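Local structure of deoxyhypusine hydroxylase (Homo sapiens, 4D50) at residues T18-K23 / I48-D53; R182-L187 / H212-V217; G206-R211 / T238-V243. The protein hydroxylates the deoxyhypusine residue of translation factor eIF5A with molecular oxygen at a diiron centre, the second and last step of hypusine formation. All coordinates share one frame; numbering follows the deposited sequence. Where two conformers were deposited one is given.

Contact 1. Residues T18-K23 / I48-D53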
loop_
_atom_site.group_PDB
_atom_site.type_symbol
_atom_site.label_atom_id
_atom_site.label_comp_id
_atom_site.label_asym_id
_atom_site.label_seq_id
_atom_site.Cartn_x
_atom_site.Cartn_y
_atom_site.Cartn_z
ATOM N N THR A 18 5.103 -21.807 0.040
ATOM C CA THR A 18 4.084 -21.456 1.072
ATOM C C THR A 18 3.161 -20.352 0.516
ATOM O O THR A 18 1.999 -20.529 0.484
ATOM C CB THR A 18 4.711 -20.990 2.327
ATOM O OG1 THR A 18 5.497 -22.049 2.880
ATOM C CG2 THR A 18 3.702 -20.555 3.339
ATOM N N LEU A 19 3.750 -19.284 -0.005
ATOM C CA LEU A 19 3.020 -18.275 -0.712
ATOM C C LEU A 19 2.015 -18.712 -1.786
ATOM O O LEU A 19 0.925 -18.194 -1.840
ATOM C CB LEU A 19 3.998 -17.250 -1.328
ATOM C CG LEU A 19 3.300 -16.080 -2.023
ATOM C CD1 LEU A 19 2.376 -15.281 -1.129
ATOM C CD2 LEU A 19 4.431 -15.201 -2.629
ATOM N N VAL A 20 2.407 -19.637 -2.679
ATOM C CA VAL A 20 1.583 -19.957 -3.851
ATOM C C VAL A 20 0.544 -21.058 -3.541
ATOM O O VAL A 20 -0.340 -21.308 -4.365
ATOM C CB VAL A 20 2.370 -20.349 -5.098
ATOM C CG1 VAL A 20 3.351 -19.226 -5.513
ATOM C CG2 VAL A 20 3.095 -21.691 -4.924
ATOM N N ASP A 21 0.636 -21.640 -2.372
ATOM C CA ASP A 21 -0.264 -22.744 -1.948
ATOM C C ASP A 21 -1.579 -22.188 -1.439
ATOM O O ASP A 21 -1.615 -21.634 -0.331
ATOM C CB ASP A 21 0.395 -23.493 -0.824
ATOM C CG ASP A 21 -0.339 -24.785 -0.442
ATOM O OD1 ASP A 21 -1.445 -24.993 -0.930
ATOM O OD2 ASP A 21 0.230 -25.530 0.363
ATOM N N PRO A 22 -2.674 -22.401 -2.191
ATOM C CA PRO A 22 -3.951 -21.798 -1.747
ATOM C C PRO A 22 -4.567 -22.448 -0.536
ATOM O O PRO A 22 -5.569 -21.940 -0.050
ATOM C CB PRO A 22 -4.846 -21.915 -2.973
ATOM C CG PRO A 22 -4.314 -23.053 -3.735
ATOM C CD PRO A 22 -2.857 -23.220 -3.403
ATOM N N LYS A 23 -3.958 -23.515 -0.016
ATOM C CA LYS A 23 -4.427 -24.194 1.210
ATOM C C LYS A 23 -3.729 -23.740 2.470
ATOM O O LYS A 23 -4.033 -24.217 3.543
ATOM C CB LYS A 23 -4.229 -25.709 1.106
ATOM C CG LYS A 23 -5.015 -26.362 0.004
ATOM C CD LYS A 23 -4.488 -27.779 -0.264
ATOM C CE LYS A 23 -5.286 -28.462 -1.379
ATOM N NZ LYS A 23 -4.693 -29.740 -1.866
ATOM N N ILE A 48 6.575 -14.572 -6.266
ATOM C CA ILE A 48 5.560 -13.515 -5.942
ATOM C C ILE A 48 4.655 -13.373 -7.172
ATOM O O ILE A 48 3.448 -13.201 -7.079
ATOM C CB ILE A 48 6.221 -12.171 -5.593
ATOM C CG1 ILE A 48 6.975 -12.245 -4.236
ATOM C CG2 ILE A 48 5.232 -11.015 -5.519
ATOM C CD1 ILE A 48 7.758 -11.024 -3.914
ATOM N N SER A 49 5.295 -13.457 -8.353
ATOM C CA SER A 49 4.649 -13.249 -9.623
ATOM C C SER A 49 3.709 -14.383 -9.919
ATOM O O SER A 49 2.612 -14.148 -10.434
ATOM C CB SER A 49 5.723 -13.168 -10.738
ATOM O OG SER A 49 6.455 -11.919 -10.642
ATOM N N GLN A 50 4.120 -15.581 -9.522
ATOM C CA GLN A 50 3.285 -16.769 -9.658
ATOM C C GLN A 50 1.980 -16.655 -8.870
ATOM O O GLN A 50 0.949 -17.122 -9.320
ATOM C CB GLN A 50 4.080 -18.041 -9.312
ATOM C CG GLN A 50 3.386 -19.382 -9.600
ATOM C CD GLN A 50 4.253 -20.586 -9.190
ATOM O OE1 GLN A 50 5.449 -20.557 -9.337
ATOM N NE2 GLN A 50 3.643 -21.590 -8.558
ATOM N N ALA A 51 2.016 -16.014 -7.722
ATOM C CA ALA A 51 0.781 -15.834 -6.904
ATOM C C ALA A 51 -0.292 -14.926 -7.466
ATOM O O ALA A 51 -1.418 -14.890 -6.903
ATOM C CB ALA A 51 1.162 -15.412 -5.493
ATOM N N PHE A 52 -0.043 -14.170 -8.541
ATOM C CA PHE A 52 -1.134 -13.397 -9.165
ATOM C C PHE A 52 -2.339 -14.238 -9.677
ATOM O O PHE A 52 -3.336 -13.648 -10.155
ATOM C CB PHE A 52 -0.614 -12.458 -10.265
ATOM C CG PHE A 52 0.023 -11.194 -9.721
ATOM C CD1 PHE A 52 -0.748 -10.189 -9.104
ATOM C CD2 PHE A 52 1.395 -11.014 -9.786
ATOM C CE1 PHE A 52 -0.116 -9.048 -8.589
ATOM C CE2 PHE A 52 2.026 -9.845 -9.310
ATOM C CZ PHE A 52 1.255 -8.853 -8.705
ATOM N N ASP A 53 -2.184 -15.567 -9.617
ATOM C CA ASP A 53 -3.201 -16.574 -9.997
ATOM C C ASP A 53 -4.355 -16.556 -9.005
ATOM O O ASP A 53 -5.494 -16.789 -9.359
ATOM C CB ASP A 53 -2.582 -17.991 -10.018
ATOM C CG ASP A 53 -3.341 -18.983 -10.953
ATOM O OD1 ASP A 53 -4.401 -18.602 -11.524
ATOM O OD2 ASP A 53 -2.860 -20.151 -11.131
#
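Val20 and Gln50 meet at the outer side of this contact, their side chains crossing at about a right angle. The amide nitrogen NE2 of Gln50 rests on the valine methyls, 3.7 Å from Val20 CG2. Gln50 has CG anti to its backbone N (chi1 -172°) and the chain extended beyond it; CB, CG and CD all touch Val20 CG1. Val20 CG1 also comes within 4.1 Å of Ala51 N. On the buried side the contact is carried by Leu19. Its CG stands 4.1 Å from Ala51 CB, while CD2 lies over the backbone of helix 42-50, 3.9 Å from Ile48 CA. Leu19 CD2 is also 4.2 Å from Ile48 CG1, although the CB of Ile48 is directed away from 18-23. No hydrogen bond spans the two segments, so van der Waals contact carries the pairing, and small Ala51 allows the backbones to come close: Val20 CA and Ala51 CA are 5.2 Å apart. Past the helix, Asp21 OD1 accepts from Lys23 N in an Asx turn, and Arg29 NE bonds to Leu19 O. Residues 48-53 lie in the HEAT-repeat region, and this is helix-on-helix packing of the repeat array; the Ile48 side chain is about 11 Å from those of the iron ligands His61 and Glu95. Helix 26-39 packs on Leu19 through Ala32, Leu33 and Leu36, and helix 57-70 on Ile48 and Ala51 through Leu63.

Contact 2. Residues R182-L187 / H212-V217. With FE (Fe (III) ion), chain C; PER (peroxide ion), chain E.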
loop_
_atom_site.group_PDB
_atom_site.type_symbol
_atom_site.label_atom_id
_atom_site.label_comp_id
_atom_site.label_asym_id
_atom_site.label_seq_id
_atom_site.Cartn_x
_atom_site.Cartn_y
_atom_site.Cartn_z
ATOM N N ARG A 182 1.673 15.131 -1.520
ATOM C CA ARG A 182 2.921 15.591 -0.899
ATOM C C ARG A 182 2.676 16.140 0.539
ATOM O O ARG A 182 3.479 15.962 1.441
ATOM C CB ARG A 182 3.550 16.707 -1.814
ATOM C CG ARG A 182 4.082 16.175 -3.108
ATOM C CD ARG A 182 5.133 17.081 -3.752
ATOM N NE ARG A 182 6.278 17.298 -2.893
ATOM C CZ ARG A 182 7.225 18.194 -3.168
ATOM N NH1 ARG A 182 7.118 18.946 -4.264
ATOM N NH2 ARG A 182 8.204 18.385 -2.319
ATOM N N ALA A 183 1.543 16.795 0.721
ATOM C CA ALA A 183 1.178 17.430 1.988
ATOM C C ALA A 183 0.808 16.293 2.959
ATOM O O ALA A 183 1.163 16.350 4.111
ATOM C CB ALA A 183 -0.009 18.319 1.770
ATOM N N MET A 184 0.268 15.236 2.427
ATOM C CA MET A 184 -0.144 14.044 3.204
ATOM C C MET A 184 1.129 13.376 3.797
ATOM O O MET A 184 1.187 13.077 4.994
ATOM C CB MET A 184 -0.901 13.012 2.350
ATOM C CG MET A 184 -1.621 11.954 3.167
ATOM S SD MET A 184 -2.171 10.621 2.027
ATOM C CE MET A 184 -3.370 11.431 1.034
ATOM N N PHE A 185 2.163 13.164 2.980
ATOM C CA PHE A 185 3.388 12.571 3.476
ATOM C C PHE A 185 4.126 13.491 4.372
ATOM O O PHE A 185 4.728 13.020 5.363
ATOM C CB PHE A 185 4.261 12.005 2.337
ATOM C CG PHE A 185 3.617 10.848 1.700
ATOM C CD1 PHE A 185 3.472 9.656 2.403
ATOM C CD2 PHE A 185 3.072 10.960 0.433
ATOM C CE1 PHE A 185 2.781 8.590 1.861
ATOM C CE2 PHE A 185 2.315 9.899 -0.057
ATOM C CZ PHE A 185 2.146 8.770 0.694
ATOM N N ALA A 186 4.083 14.817 4.118
ATOM C CA ALA A 186 4.675 15.768 5.089
ATOM C C ALA A 186 3.985 15.765 6.449
ATOM O O ALA A 186 4.646 15.878 7.464
ATOM C CB ALA A 186 4.662 17.183 4.536
ATOM N N LEU A 187 2.716 15.509 6.455
ATOM C CA LEU A 187 1.895 15.441 7.726
ATOM C C LEU A 187 2.319 14.239 8.512
ATOM O O LEU A 187 2.539 14.332 9.679
ATOM C CB LEU A 187 0.425 15.460 7.418
ATOM C CG LEU A 187 -0.141 16.853 7.144
ATOM C CD1 LEU A 187 -1.466 16.766 6.414
ATOM C CD2 LEU A 187 -0.236 17.659 8.391
ATOM N N HIS A 212 -7.936 6.131 0.755
ATOM C CA HIS A 212 -7.211 4.927 1.088
ATOM C C HIS A 212 -5.796 5.245 1.488
ATOM O O HIS A 212 -5.256 4.642 2.394
ATOM C CB HIS A 212 -7.381 3.878 -0.053
ATOM C CG HIS A 212 -6.156 3.430 -0.780
ATOM N ND1 HIS A 212 -5.526 4.220 -1.708
ATOM C CD2 HIS A 212 -5.550 2.220 -0.862
ATOM C CE1 HIS A 212 -4.484 3.584 -2.181
ATOM N NE2 HIS A 212 -4.505 2.354 -1.731
ATOM N N GLU A 213 -5.169 6.154 0.745
ATOM C CA GLU A 213 -3.847 6.587 1.088
ATOM C C GLU A 213 -3.786 7.187 2.465
ATOM O O GLU A 213 -2.806 6.955 3.203
ATOM C CB GLU A 213 -3.304 7.544 0.013
ATOM C CG GLU A 213 -1.815 7.654 0.079
ATOM C CD GLU A 213 -1.064 6.394 -0.357
ATOM O OE1 GLU A 213 -1.484 5.732 -1.331
ATOM O OE2 GLU A 213 -0.031 6.105 0.296
ATOM N N VAL A 214 -4.767 8.025 2.798
ATOM C CA VAL A 214 -4.870 8.580 4.163
ATOM C C VAL A 214 -4.853 7.483 5.200
ATOM O O VAL A 214 -4.100 7.533 6.204
ATOM C CB VAL A 214 -6.135 9.457 4.271
ATOM C CG1 VAL A 214 -6.392 9.918 5.717
ATOM C CG2 VAL A 214 -5.942 10.713 3.424
ATOM N N GLY A 215 -5.615 6.430 4.908
ATOM C CA GLY A 215 -5.717 5.215 5.777
ATOM C C GLY A 215 -4.310 4.593 5.945
ATOM O O GLY A 215 -3.873 4.276 7.026
ATOM N N TYR A 216 -3.609 4.393 4.833
ATOM C CA TYR A 216 -2.276 3.806 4.872
ATOM C C TYR A 216 -1.315 4.658 5.731
ATOM O O TYR A 216 -0.627 4.138 6.625
ATOM C CB TYR A 216 -1.774 3.632 3.416
ATOM C CG TYR A 216 -0.311 3.264 3.234
ATOM C CD1 TYR A 216 0.687 4.257 3.093
ATOM C CD2 TYR A 216 0.095 1.911 3.143
ATOM C CE1 TYR A 216 2.052 3.912 2.912
ATOM C CE2 TYR A 216 1.432 1.589 2.941
ATOM C CZ TYR A 216 2.400 2.587 2.857
ATOM O OH TYR A 216 3.750 2.234 2.601
ATOM N N VAL A 217 -1.277 5.976 5.494
ATOM C CA VAL A 217 -0.342 6.805 6.231
ATOM C C VAL A 217 -0.714 6.911 7.724
ATOM O O VAL A 217 0.199 6.912 8.546
ATOM C CB VAL A 217 -0.150 8.207 5.699
ATOM C CG1 VAL A 217 0.305 8.208 4.215
ATOM C CG2 VAL A 217 -1.371 9.005 5.754
HETATM FE FE FE C . -3.298 0.600 -2.512
HETATM O O1 PER E . -5.047 -0.756 -2.258
HETATM O O2 PER E . -5.986 -1.063 -1.073
HETATM O O HOH W 1 -2.709 -0.278 -0.650
HETATM O O HOH W 2 -1.526 1.845 -2.276
#
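The Phe185 ring points its edge at Glu213: carboxylate oxygen OE2 lies in the ring plane, 3.5 Å from Phe185 CZ. Ring and carboxylate planes are turned 58° apart, and the approach brings the partly positive ring rim to a carboxylate oxygen, probably a mildly favourable pairing. Val217 meets the same ring obliquely, its CG1 being 3.4 Å from Phe185 CE1. Glu213 reaches the ring by a bend at chi2, which turns CD away from an extended course. The other flat group, the His212 imidazole, takes no part in the contact with 182-187 and binds iron through NE2 at 2.3 Å; its ring also meets that of His94 roughly perpendicularly, and His94 and Glu95 complete the protein ligands of this iron. Peroxide O1 and two waters fill the remaining positions. The ND1 of His212 bonds to Leu209 O; together with the iron bond this holds the ring's rotation. The segments lie in HEAT-like PBS-type repeats 3 and 4, on helices 177-190 and 208-221, and run nearly parallel, their axes 10.5 Å apart at 17°, the side-by-side stacking of equivalent helices in a HEAT solenoid. Met184 fills the interval: SD touches Glu213 CG at 3.6 Å, and chi3 of -66° bends CE toward Val214, 3.6 Å from its CG2. Nearer the backbone, Met184 CG lies 3.9 Å from Val217 CG2. Leu199 of helix 193-201 packs against both Met184 and Val217.

Contact 3. Residues G206-R211 / T238-V243. With GAI (guanidine), chain H; PER (peroxide ion), chain E.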
loop_
_atom_site.group_PDB
_atom_site.type_symbol
_atom_site.label_atom_id
_atom_site.label_comp_id
_atom_site.label_asym_id
_atom_site.label_seq_id
_atom_site.Cartn_x
_atom_site.Cartn_y
_atom_site.Cartn_z
ATOM N N GLY A 206 -11.867 13.962 -0.988
ATOM C CA GLY A 206 -11.226 13.354 -2.162
ATOM C C GLY A 206 -11.841 12.094 -2.727
ATOM O O GLY A 206 -12.919 11.684 -2.378
ATOM N N SER A 207 -11.099 11.494 -3.626
ATOM C CA SER A 207 -11.468 10.253 -4.252
ATOM C C SER A 207 -11.220 9.104 -3.289
ATOM O O SER A 207 -10.556 9.255 -2.264
ATOM C CB SER A 207 -10.583 10.068 -5.497
ATOM O OG SER A 207 -9.209 9.894 -5.157
ATOM N N ALA A 208 -11.689 7.915 -3.691
ATOM C CA ALA A 208 -11.417 6.702 -2.937
ATOM C C ALA A 208 -9.911 6.417 -2.856
ATOM O O ALA A 208 -9.405 6.082 -1.796
ATOM C CB ALA A 208 -12.148 5.513 -3.579
ATOM N N LEU A 209 -9.150 6.627 -3.942
ATOM C CA LEU A 209 -7.676 6.451 -3.881
ATOM C C LEU A 209 -7.078 7.314 -2.786
ATOM O O LEU A 209 -6.330 6.816 -1.914
ATOM C CB LEU A 209 -7.026 6.803 -5.214
ATOM C CG LEU A 209 -5.636 6.221 -5.383
ATOM C CD1 LEU A 209 -5.653 4.733 -5.594
ATOM C CD2 LEU A 209 -4.906 6.902 -6.515
ATOM N N PHE A 210 -7.424 8.614 -2.804
ATOM C CA PHE A 210 -6.979 9.557 -1.778
ATOM C C PHE A 210 -7.285 9.110 -0.365
ATOM O O PHE A 210 -6.362 9.094 0.495
ATOM C CB PHE A 210 -7.636 10.928 -2.026
ATOM C CG PHE A 210 -7.323 12.002 -0.977
ATOM C CD1 PHE A 210 -8.115 12.126 0.169
ATOM C CD2 PHE A 210 -6.282 12.888 -1.135
ATOM C CE1 PHE A 210 -7.905 13.126 1.073
ATOM C CE2 PHE A 210 -5.988 13.837 -0.129
ATOM C CZ PHE A 210 -6.817 13.959 0.941
ATOM N N ARG A 211 -8.522 8.708 -0.109
ATOM C CA ARG A 211 -8.920 8.265 1.245
ATOM C C ARG A 211 -8.135 7.032 1.671
ATOM O O ARG A 211 -7.763 6.855 2.833
ATOM C CB ARG A 211 -10.414 7.951 1.297
ATOM C CG ARG A 211 -11.202 9.249 1.266
ATOM C CD ARG A 211 -12.667 9.078 1.660
ATOM N NE ARG A 211 -13.353 8.073 0.917
ATOM C CZ ARG A 211 -13.935 8.254 -0.291
ATOM N NH1 ARG A 211 -13.810 9.427 -0.938
ATOM N NH2 ARG A 211 -14.629 7.238 -0.868
ATOM N N THR A 238 -21.175 2.099 3.522
ATOM C CA THR A 238 -21.209 2.839 2.278
ATOM C C THR A 238 -19.807 3.184 1.727
ATOM O O THR A 238 -19.632 3.502 0.526
ATOM C CB THR A 238 -21.975 4.173 2.399
ATOM O OG1 THR A 238 -21.519 4.940 3.544
ATOM C CG2 THR A 238 -23.513 3.950 2.602
ATOM N N GLU A 239 -18.808 3.120 2.597
ATOM C CA GLU A 239 -17.446 3.426 2.177
ATOM C C GLU A 239 -16.893 2.390 1.195
ATOM O O GLU A 239 -17.198 1.217 1.240
ATOM C CB GLU A 239 -16.520 3.618 3.409
ATOM C CG GLU A 239 -15.086 4.073 3.051
ATOM C CD GLU A 239 -14.970 5.363 2.211
ATOM O OE1 GLU A 239 -14.943 5.288 0.955
ATOM O OE2 GLU A 239 -14.845 6.482 2.796
ATOM N N ASN A 240 -16.044 2.858 0.283
ATOM C CA ASN A 240 -15.408 1.978 -0.679
ATOM C C ASN A 240 -14.599 0.858 0.012
ATOM O O ASN A 240 -13.924 1.129 0.996
ATOM C CB ASN A 240 -14.519 2.883 -1.527
ATOM C CG ASN A 240 -13.808 2.138 -2.576
ATOM O OD1 ASN A 240 -12.923 1.375 -2.296
ATOM N ND2 ASN A 240 -14.211 2.312 -3.799
ATOM N N PRO A 241 -14.753 -0.417 -0.414
ATOM C CA PRO A 241 -14.104 -1.524 0.235
ATOM C C PRO A 241 -12.571 -1.396 0.284
ATOM O O PRO A 241 -11.932 -1.786 1.290
ATOM C CB PRO A 241 -14.495 -2.753 -0.600
ATOM C CG PRO A 241 -15.515 -2.277 -1.552
ATOM C CD PRO A 241 -15.779 -0.836 -1.387
ATOM N N MET A 242 -11.979 -0.768 -0.715
ATOM C CA MET A 242 -10.533 -0.521 -0.716
ATOM C C MET A 242 -10.130 0.435 0.427
ATOM O O MET A 242 -9.082 0.260 1.040
ATOM C CB MET A 242 -10.129 0.059 -2.085
ATOM C CG MET A 242 -8.703 0.495 -2.211
ATOM S SD MET A 242 -8.353 1.160 -3.845
ATOM C CE MET A 242 -9.027 2.786 -3.532
ATOM N N VAL A 243 -10.959 1.440 0.702
ATOM C CA VAL A 243 -10.729 2.366 1.818
ATOM C C VAL A 243 -10.972 1.660 3.184
ATOM O O VAL A 243 -10.157 1.780 4.140
ATOM C CB VAL A 243 -11.685 3.574 1.798
ATOM C CG1 VAL A 243 -11.466 4.450 2.995
ATOM C CG2 VAL A 243 -11.464 4.395 0.471
HETATM C C GAI H . -18.775 2.166 -2.457
HETATM N N1 GAI H . -18.396 1.321 -3.297
HETATM N N2 GAI H . -18.323 3.413 -2.590
HETATM N N3 GAI H . -19.581 1.833 -1.439
HETATM O O1 PER E . -5.047 -0.756 -2.258
HETATM O O2 PER E . -5.986 -1.063 -1.073
#
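Arg211 and Val243 bring the two backbones together, their CA atoms 6.2 Å apart, where two loops turn into helices. Each helix has a side-chain N-cap: Ser207 OG accepts from Phe210 N in a nearly straight bond (174°), and Asn240 OD1 from Met242 N at 2.8 Å. The main polar link is a salt bridge in which Arg211 and Glu239 reach toward each other tip to tip. Glu239 OE1 uses its syn lone pair for Arg211 NH2, at 2.7 Å and in the guanidinium plane; Arg211 NE gives OE2 a weak second bond at 2.9 Å. The guanidinium and carboxylate planes are 31° apart, so the pairing is twisted. Ala208 CA lies over one face of the guanidinium, offset toward its rim. Asn240 N comes to the anti side of Glu239 OE1, 2.8 Å away, so two donors grip that oxygen and the carboxylate is held against its own loop. A bend at chi3 (-53°) turns Arg211 NE from an extended course. Val243 CG2 lies 3.5 Å from Ala208 O, and in one of the two conformers of Met242 its CE also touches Ala208. Asn240 ND2 sits against Ala208 CB. The loop carries a bound guanidine, whose N3 bonds to Thr238 O. At the peroxide, Met242 CG lies 3.3 Å from O2 in that same conformer. Capped N-termini of neighbouring HEAT-repeat helices are thus joined beside the diiron-peroxo site.

How the contacts relate
Contact 1 comes first along the chain and joins helices 3-20 and 42-50; contacts 2 and 3 follow, with their segments alternating. Its centre is about 30 Å from that of contact 2, on the opposite side of the chain's centre, and about 27 Å from that of contact 3, without touching either. Contacts 2 and 3 share helix 208-221, have centres about 13 Å apart and touch: Met184 CE packs on Phe210 CE2 at 3.7 Å. In these contacts helices 177-190, 208-221 and 241-254, each separated by one intervening helix, pack side by side in the HEAT solenoid. His212 of contact 2 and Met242 of contact 3 both border the peroxide, linking this stacking directly to the diiron site, which contact 1 does not reach.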